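Local coordinates for mannosyl-glycoprotein endo-beta-N-acetylglucosamidase-like domain-containing protein (Pseudomonas protegens, PDB 4KT3) that hydrolyses peptidoglycan as a glycoside hydrolase effector of the type VI secretion system and is bound by its immunity protein, at the interface of chains A and B. Numbering follows the deposited sequence. Chains: chain A, Uncharacterized protein; chain B, Putative lipoprotein.

Contact 1: the interface of chains A and B. Residues chain A 68, 71-72, 163, 167; chain B 79-82, 94, 96-97.
This heteromeric effector–immunity interface sets helices 59-70 and 160-174 of the hydrolase and the turn after the first against strand 78-86, the end of strand 92-94 and the loop after it in the immunity protein, fastening the partners through a network of polar groups. A:Tyr163, its CG anti to the backbone N (chi1 -180°), meets B:Glu94 tip to tip, ring and carboxylate planes 71° apart. The phenol OH of A:Tyr163 donates to the syn lone pair of carboxylate OE2 of B:Glu94 at 2.6 Å. The same OH of A:Tyr163 accepts from amide ND2 of B:Asn96 at 3.1 Å, nearly straight (166° at H) and in the amide plane. B:Glu94 is held by its own chain: B:Leu82 N reaches OE2 of B:Glu94 at 2.9 Å from above the carboxylate plane. OE1 of B:Glu94 takes B:Asn96 N, B:Ser97 OG and, nearly along the C-O axis, B:Ser97 N at 2.7 Å; so many donors probably keep the acid charged. B:Asn96 also lies against A:Ile167 CD1, while water 2 joins its OD1 to A:Tyr72 OH. A:Gln68, bent at chi2, gives NE2 to the main-chain O of B:Tyr79 at 2.9 Å; water 1 links that NE2 to B:Tyr79 N. A:Gln71 puts OE1 over one face of the B:Tyr79 ring, 3.4 Å from B:Tyr79 CD1. The site docks the immunity protein beside A:Glu69, the catalytic glutamate of the glucosaminidase family, and so probably helps to block the hydrolase.

Contact 2: the interface of chains A and B. Residues chain A 69, 85-88, 146-149; chain B 70, 74-78.
One face of the A:His88 imidazole carries the B:Gly75–B:Ala76 peptide: B:Gly75 C sits toward the rim and B:Ala76 N above the centre. This is the glucosaminidase-family active-site region, with A:Glu69 at the position of the catalytic glutamate, entered by the loop before strand 78-86 of the immunity protein. Close to the ring plane, NE2 of A:His88 donates to amide OD1 of B:Asn70 at 2.9 Å. B:Thr77 OG1 donates to that same OD1 of B:Asn70 at 2.7 Å, on a lone pair, and so fixes the amide as acceptor. Water 6 ties ND1 of A:His88 to B:Ala74 O. A face of the A:Tyr147 ring receives the B:Ala76 methyl, B:Ala76 CB lying 3.3 Å from CE2 of A:Tyr147; the phenol is steadied by its bond to A:Phe85 O. An antiparallel bridge pairs A:Met87, a selenomethionine, with B:Ala76. In it B:Thr77 N donates in the carbonyl plane to A:Ser86 O at 3.0 Å, and A:His88 N to B:Gly75 O at 2.9 Å. B:Gly75 N is turned to A:Tyr147 O at 3.1 Å. Carboxylate OE1 of A:Glu69 lies 2.7 Å from B:Thr77 O; a hydrogen bond there would need a protonated acid, and the proton is not seen. A:Asn148 crosses B:Glu78 obliquely, its amide against CB and CG, and water 4 joins OE1 of B:Glu78 to A:Thr149.

Contact 1: the interface of chains A and B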
loop_
_atom_site.group_PDB
_atom_site.type_symbol
_atom_site.label_atom_id
_atom_site.label_comp_id
_atom_site.label_asym_id
_atom_site.label_seq_id
_atom_site.Cartn_x
_atom_site.Cartn_y
_atom_site.Cartn_z
ATOM N N GLN A 68 2.366 -4.978 -2.058
ATOM C CA GLN A 68 2.946 -3.643 -2.160
ATOM C C GLN A 68 2.287 -2.812 -3.268
ATOM O O GLN A 68 1.940 -1.651 -3.071
ATOM C CB GLN A 68 4.447 -3.799 -2.444
ATOM C CG GLN A 68 5.158 -2.606 -3.082
ATOM C CD GLN A 68 5.342 -1.426 -2.143
ATOM O OE1 GLN A 68 4.610 -1.261 -1.164
ATOM N NE2 GLN A 68 6.323 -0.577 -2.456
ATOM N N GLN A 71 -1.834 -2.486 -2.575
ATOM C CA GLN A 71 -2.300 -2.167 -1.226
ATOM C C GLN A 71 -3.189 -3.319 -0.722
ATOM O O GLN A 71 -4.333 -3.141 -0.277
ATOM C CB GLN A 71 -3.042 -0.822 -1.200
ATOM C CG GLN A 71 -2.145 0.385 -1.555
ATOM C CD GLN A 71 -1.752 0.431 -3.032
ATOM O OE1 GLN A 71 -0.554 0.483 -3.388
ATOM N NE2 GLN A 71 -2.744 0.407 -3.891
ATOM N N TYR A 72 -2.618 -4.506 -0.782
ATOM C CA TYR A 72 -3.293 -5.728 -0.384
ATOM C C TYR A 72 -4.658 -5.821 -1.062
ATOM O O TYR A 72 -5.679 -6.151 -0.449
ATOM C CB TYR A 72 -3.396 -5.826 1.141
ATOM C CG TYR A 72 -2.105 -6.234 1.842
ATOM C CD1 TYR A 72 -1.832 -7.565 2.091
ATOM C CD2 TYR A 72 -1.175 -5.282 2.278
ATOM C CE1 TYR A 72 -0.672 -7.956 2.746
ATOM C CE2 TYR A 72 0.003 -5.670 2.940
ATOM C CZ TYR A 72 0.227 -7.012 3.185
ATOM O OH TYR A 72 1.350 -7.457 3.852
ATOM N N TYR A 163 12.075 -1.903 2.859
ATOM C CA TYR A 163 10.636 -1.716 2.963
ATOM C C TYR A 163 9.894 -2.875 2.275
ATOM O O TYR A 163 8.977 -3.463 2.849
ATOM C CB TYR A 163 10.231 -0.350 2.380
ATOM C CG TYR A 163 8.741 -0.060 2.449
ATOM C CD1 TYR A 163 7.900 -0.390 1.396
ATOM C CD2 TYR A 163 8.182 0.538 3.565
ATOM C CE1 TYR A 163 6.530 -0.142 1.463
ATOM C CE2 TYR A 163 6.821 0.800 3.638
ATOM C CZ TYR A 163 6.004 0.461 2.584
ATOM O OH TYR A 163 4.657 0.713 2.639
ATOM N N ILE A 167 7.600 -6.252 3.776
ATOM C CA ILE A 167 6.280 -6.676 3.293
ATOM C C ILE A 167 6.292 -8.162 2.943
ATOM O O ILE A 167 5.349 -8.891 3.266
ATOM C CB ILE A 167 5.832 -5.852 2.075
ATOM C CG1 ILE A 167 5.501 -4.427 2.525
ATOM C CG2 ILE A 167 4.617 -6.478 1.412
ATOM C CD1 ILE A 167 5.213 -3.474 1.380
ATOM N N TYR B 79 5.655 2.388 -4.910
ATOM C CA TYR B 79 4.897 2.847 -3.739
ATOM C C TYR B 79 5.804 3.089 -2.537
ATOM O O TYR B 79 6.731 2.329 -2.270
ATOM C CB TYR B 79 3.775 1.864 -3.413
ATOM C CG TYR B 79 2.767 1.777 -4.535
ATOM C CD1 TYR B 79 1.705 2.668 -4.610
ATOM C CD2 TYR B 79 2.912 0.838 -5.554
ATOM C CE1 TYR B 79 0.793 2.600 -5.656
ATOM C CE2 TYR B 79 2.013 0.761 -6.584
ATOM C CZ TYR B 79 0.961 1.647 -6.641
ATOM O OH TYR B 79 0.070 1.556 -7.666
ATOM N N TRP B 80 5.550 4.190 -1.846
ATOM C CA TRP B 80 6.402 4.636 -0.758
ATOM C C TRP B 80 5.732 4.466 0.603
ATOM O O TRP B 80 6.398 4.482 1.636
ATOM C CB TRP B 80 6.753 6.112 -0.961
ATOM C CG TRP B 80 7.642 6.379 -2.150
ATOM C CD1 TRP B 80 8.415 5.478 -2.825
ATOM C CD2 TRP B 80 7.849 7.643 -2.786
ATOM N NE1 TRP B 80 9.092 6.112 -3.849
ATOM C CE2 TRP B 80 8.756 7.439 -3.847
ATOM C CE3 TRP B 80 7.346 8.926 -2.567
ATOM C CZ2 TRP B 80 9.179 8.474 -4.683
ATOM C CZ3 TRP B 80 7.768 9.955 -3.398
ATOM C CH2 TRP B 80 8.673 9.722 -4.443
ATOM N N GLY B 81 4.413 4.336 0.612
ATOM C CA GLY B 81 3.710 4.151 1.865
ATOM C C GLY B 81 2.252 3.765 1.709
ATOM O O GLY B 81 1.604 4.105 0.718
ATOM N N LEU B 82 1.744 3.064 2.718
ATOM C CA LEU B 82 0.329 2.766 2.863
ATOM C C LEU B 82 -0.026 3.230 4.264
ATOM O O LEU B 82 0.544 2.750 5.239
ATOM C CB LEU B 82 0.054 1.264 2.714
ATOM C CG LEU B 82 -1.396 0.817 2.971
ATOM C CD1 LEU B 82 -2.384 1.524 2.053
ATOM C CD2 LEU B 82 -1.546 -0.707 2.811
ATOM N N GLU B 94 1.698 4.230 9.300
ATOM C CA GLU B 94 2.142 3.537 8.098
ATOM C C GLU B 94 2.019 2.056 8.439
ATOM O O GLU B 94 2.690 1.573 9.355
ATOM C CB GLU B 94 3.583 3.907 7.759
ATOM C CG GLU B 94 3.903 3.852 6.268
ATOM C CD GLU B 94 3.997 2.436 5.729
ATOM O OE1 GLU B 94 4.244 1.514 6.524
ATOM O OE2 GLU B 94 3.816 2.237 4.506
ATOM N N ASN B 96 2.486 -0.890 6.778
ATOM C CA ASN B 96 3.421 -1.931 6.373
ATOM C C ASN B 96 4.644 -1.960 7.295
ATOM O O ASN B 96 5.018 -3.013 7.799
ATOM C CB ASN B 96 3.823 -1.744 4.910
ATOM C CG ASN B 96 2.755 -2.224 3.969
ATOM O OD1 ASN B 96 2.054 -3.195 4.266
ATOM N ND2 ASN B 96 2.610 -1.555 2.838
ATOM N N SER B 97 5.237 -0.793 7.530
ATOM C CA SER B 97 6.330 -0.658 8.489
ATOM C C SER B 97 5.830 -0.622 9.928
ATOM O O SER B 97 6.612 -0.766 10.865
ATOM C CB SER B 97 7.130 0.609 8.195
ATOM O OG SER B 97 6.338 1.767 8.413
HETATM O O HOH W 1 6.845 -0.347 -5.395
HETATM O O HOH W 2 2.905 -5.589 5.186
HETATM O O HOH W 3 -2.604 0.758 -6.404
#

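Contact 2: the interface of chains A and B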
loop_
_atom_site.group_PDB
_atom_site.type_symbol
_atom_site.label_atom_id
_atom_site.label_comp_id
_atom_site.label_asym_id
_atom_site.label_seq_id
_atom_site.Cartn_x
_atom_site.Cartn_y
_atom_site.Cartn_z
ATOM N N GLU A 69 2.131 -3.394 -4.451
ATOM C CA GLU A 69 1.639 -2.627 -5.588
ATOM C C GLU A 69 0.151 -2.337 -5.496
ATOM O O GLU A 69 -0.312 -1.290 -5.972
ATOM C CB GLU A 69 1.915 -3.366 -6.898
ATOM C CG GLU A 69 3.398 -3.617 -7.196
ATOM C CD GLU A 69 4.169 -2.334 -7.339
ATOM O OE1 GLU A 69 3.858 -1.550 -8.269
ATOM O OE2 GLU A 69 5.083 -2.126 -6.522
ATOM N N PHE A 85 0.182 -5.683 -10.160
ATOM C CA PHE A 85 1.607 -5.346 -10.134
ATOM C C PHE A 85 1.843 -3.929 -10.637
ATOM O O PHE A 85 2.988 -3.521 -10.872
ATOM C CB PHE A 85 2.396 -6.407 -10.926
ATOM C CG PHE A 85 2.394 -7.740 -10.237
ATOM C CD1 PHE A 85 1.317 -8.603 -10.379
ATOM C CD2 PHE A 85 3.426 -8.101 -9.382
ATOM C CE1 PHE A 85 1.271 -9.789 -9.696
ATOM C CE2 PHE A 85 3.388 -9.312 -8.706
ATOM C CZ PHE A 85 2.304 -10.151 -8.865
ATOM N N SER A 86 0.741 -3.179 -10.758
ATOM C CA SER A 86 0.741 -1.808 -11.269
ATOM C C SER A 86 1.678 -1.624 -12.463
ATOM O O SER A 86 2.450 -0.660 -12.531
ATOM C CB SER A 86 1.073 -0.806 -10.154
ATOM O OG SER A 86 0.109 -0.892 -9.120
HETATM N N MSE A 87 1.575 -2.549 -13.411
HETATM C CA MSE A 87 2.375 -2.523 -14.623
HETATM C C MSE A 87 1.976 -1.362 -15.500
HETATM O O MSE A 87 0.800 -1.186 -15.803
HETATM C CB MSE A 87 2.137 -3.798 -15.435
HETATM C CG MSE A 87 2.409 -5.076 -14.682
HETATM SE SE MSE A 87 4.299 -5.496 -14.572
HETATM C CE MSE A 87 4.614 -5.984 -16.423
ATOM N N HIS A 88 2.978 -0.603 -15.927
ATOM C CA HIS A 88 2.800 0.396 -16.956
ATOM C C HIS A 88 2.437 -0.284 -18.276
ATOM O O HIS A 88 2.925 -1.377 -18.596
ATOM C CB HIS A 88 4.089 1.212 -17.135
ATOM C CG HIS A 88 4.408 2.112 -15.982
ATOM N ND1 HIS A 88 5.579 2.836 -15.904
ATOM C CD2 HIS A 88 3.712 2.402 -14.858
ATOM C CE1 HIS A 88 5.585 3.543 -14.787
ATOM N NE2 HIS A 88 4.468 3.288 -14.129
ATOM N N GLY A 146 14.775 -2.297 -13.704
ATOM C CA GLY A 146 13.987 -1.140 -14.103
ATOM C C GLY A 146 12.494 -1.243 -13.795
ATOM O O GLY A 146 11.715 -0.401 -14.217
ATOM N N TYR A 147 12.082 -2.277 -13.066
ATOM C CA TYR A 147 10.699 -2.357 -12.621
ATOM C C TYR A 147 10.313 -1.088 -11.850
ATOM O O TYR A 147 9.278 -0.462 -12.121
ATOM C CB TYR A 147 10.509 -3.596 -11.736
ATOM C CG TYR A 147 9.118 -3.730 -11.147
ATOM C CD1 TYR A 147 8.828 -3.266 -9.873
ATOM C CD2 TYR A 147 8.098 -4.314 -11.871
ATOM C CE1 TYR A 147 7.544 -3.405 -9.332
ATOM C CE2 TYR A 147 6.820 -4.444 -11.352
ATOM C CZ TYR A 147 6.553 -4.002 -10.082
ATOM O OH TYR A 147 5.290 -4.122 -9.553
ATOM N N ASN A 148 11.139 -0.739 -10.871
ATOM C CA ASN A 148 11.051 0.548 -10.185
ATOM C C ASN A 148 12.454 1.115 -10.199
ATOM O O ASN A 148 13.422 0.355 -10.183
ATOM C CB ASN A 148 10.629 0.396 -8.714
ATOM C CG ASN A 148 9.152 0.116 -8.518
ATOM O OD1 ASN A 148 8.319 0.200 -9.423
ATOM N ND2 ASN A 148 8.834 -0.185 -7.306
ATOM N N THR A 149 12.572 2.433 -10.182
ATOM C CA THR A 149 13.889 3.059 -10.142
ATOM C C THR A 149 14.436 3.061 -8.712
ATOM O O THR A 149 15.655 3.034 -8.494
ATOM C CB THR A 149 13.854 4.482 -10.723
ATOM O OG1 THR A 149 12.899 5.271 -10.006
ATOM C CG2 THR A 149 13.447 4.421 -12.170
ATOM N N ASN B 70 5.052 7.488 -10.258
ATOM C CA ASN B 70 5.233 6.912 -11.596
ATOM C C ASN B 70 6.361 7.621 -12.337
ATOM O O ASN B 70 6.315 8.842 -12.576
ATOM C CB ASN B 70 3.944 6.974 -12.426
ATOM C CG ASN B 70 2.906 5.960 -11.985
ATOM O OD1 ASN B 70 3.123 4.745 -12.074
ATOM N ND2 ASN B 70 1.765 6.453 -11.510
ATOM N N ALA B 74 10.703 3.704 -15.337
ATOM C CA ALA B 74 10.292 2.466 -14.687
ATOM C C ALA B 74 9.279 1.715 -15.540
ATOM O O ALA B 74 8.868 2.181 -16.617
ATOM C CB ALA B 74 9.730 2.758 -13.312
ATOM N N GLY B 75 8.932 0.518 -15.092
ATOM C CA GLY B 75 7.946 -0.291 -15.777
ATOM C C GLY B 75 6.677 -0.492 -14.970
ATOM O O GLY B 75 5.742 -1.125 -15.461
ATOM N N ALA B 76 6.633 0.083 -13.765
ATOM C CA ALA B 76 5.493 -0.083 -12.863
ATOM C C ALA B 76 5.494 1.041 -11.845
ATOM O O ALA B 76 6.505 1.713 -11.645
ATOM C CB ALA B 76 5.578 -1.436 -12.143
ATOM N N THR B 77 4.353 1.256 -11.202
ATOM C CA THR B 77 4.272 2.252 -10.153
ATOM C C THR B 77 5.153 1.840 -8.982
ATOM O O THR B 77 5.271 0.660 -8.654
ATOM C CB THR B 77 2.819 2.460 -9.690
ATOM O OG1 THR B 77 1.976 2.645 -10.835
ATOM C CG2 THR B 77 2.693 3.654 -8.751
ATOM N N GLU B 78 5.762 2.829 -8.346
ATOM C CA GLU B 78 6.562 2.603 -7.158
ATOM C C GLU B 78 5.808 3.175 -5.968
ATOM O O GLU B 78 5.391 4.334 -6.000
ATOM C CB GLU B 78 7.924 3.291 -7.305
ATOM C CG GLU B 78 8.830 3.185 -6.100
ATOM C CD GLU B 78 10.217 3.778 -6.362
ATOM O OE1 GLU B 78 10.751 3.591 -7.473
ATOM O OE2 GLU B 78 10.771 4.459 -5.470
HETATM O O HOH W 4 10.089 3.898 -10.089
HETATM O O HOH W 5 5.151 -2.521 -17.846
HETATM O O HOH W 6 6.935 3.559 -18.193
#

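The centres of the C-alpha atoms of contact 1 and contact 2 lie about 14 Å apart, and they share two elements. At the end of helix 59-70, A:Gln68 serves contact 1 and its neighbour A:Glu69 contact 2; on strand 78-86, B:Tyr79 and B:Glu78 divide in the same way. The strand therefore runs from one to the other, so that anchoring at contact 1 probably helps place the loop before it at contact 2. Together they flank A:Glu69, the family's catalytic glutamate, and binding probably inhibits the effector by barring peptidoglycan from the active site.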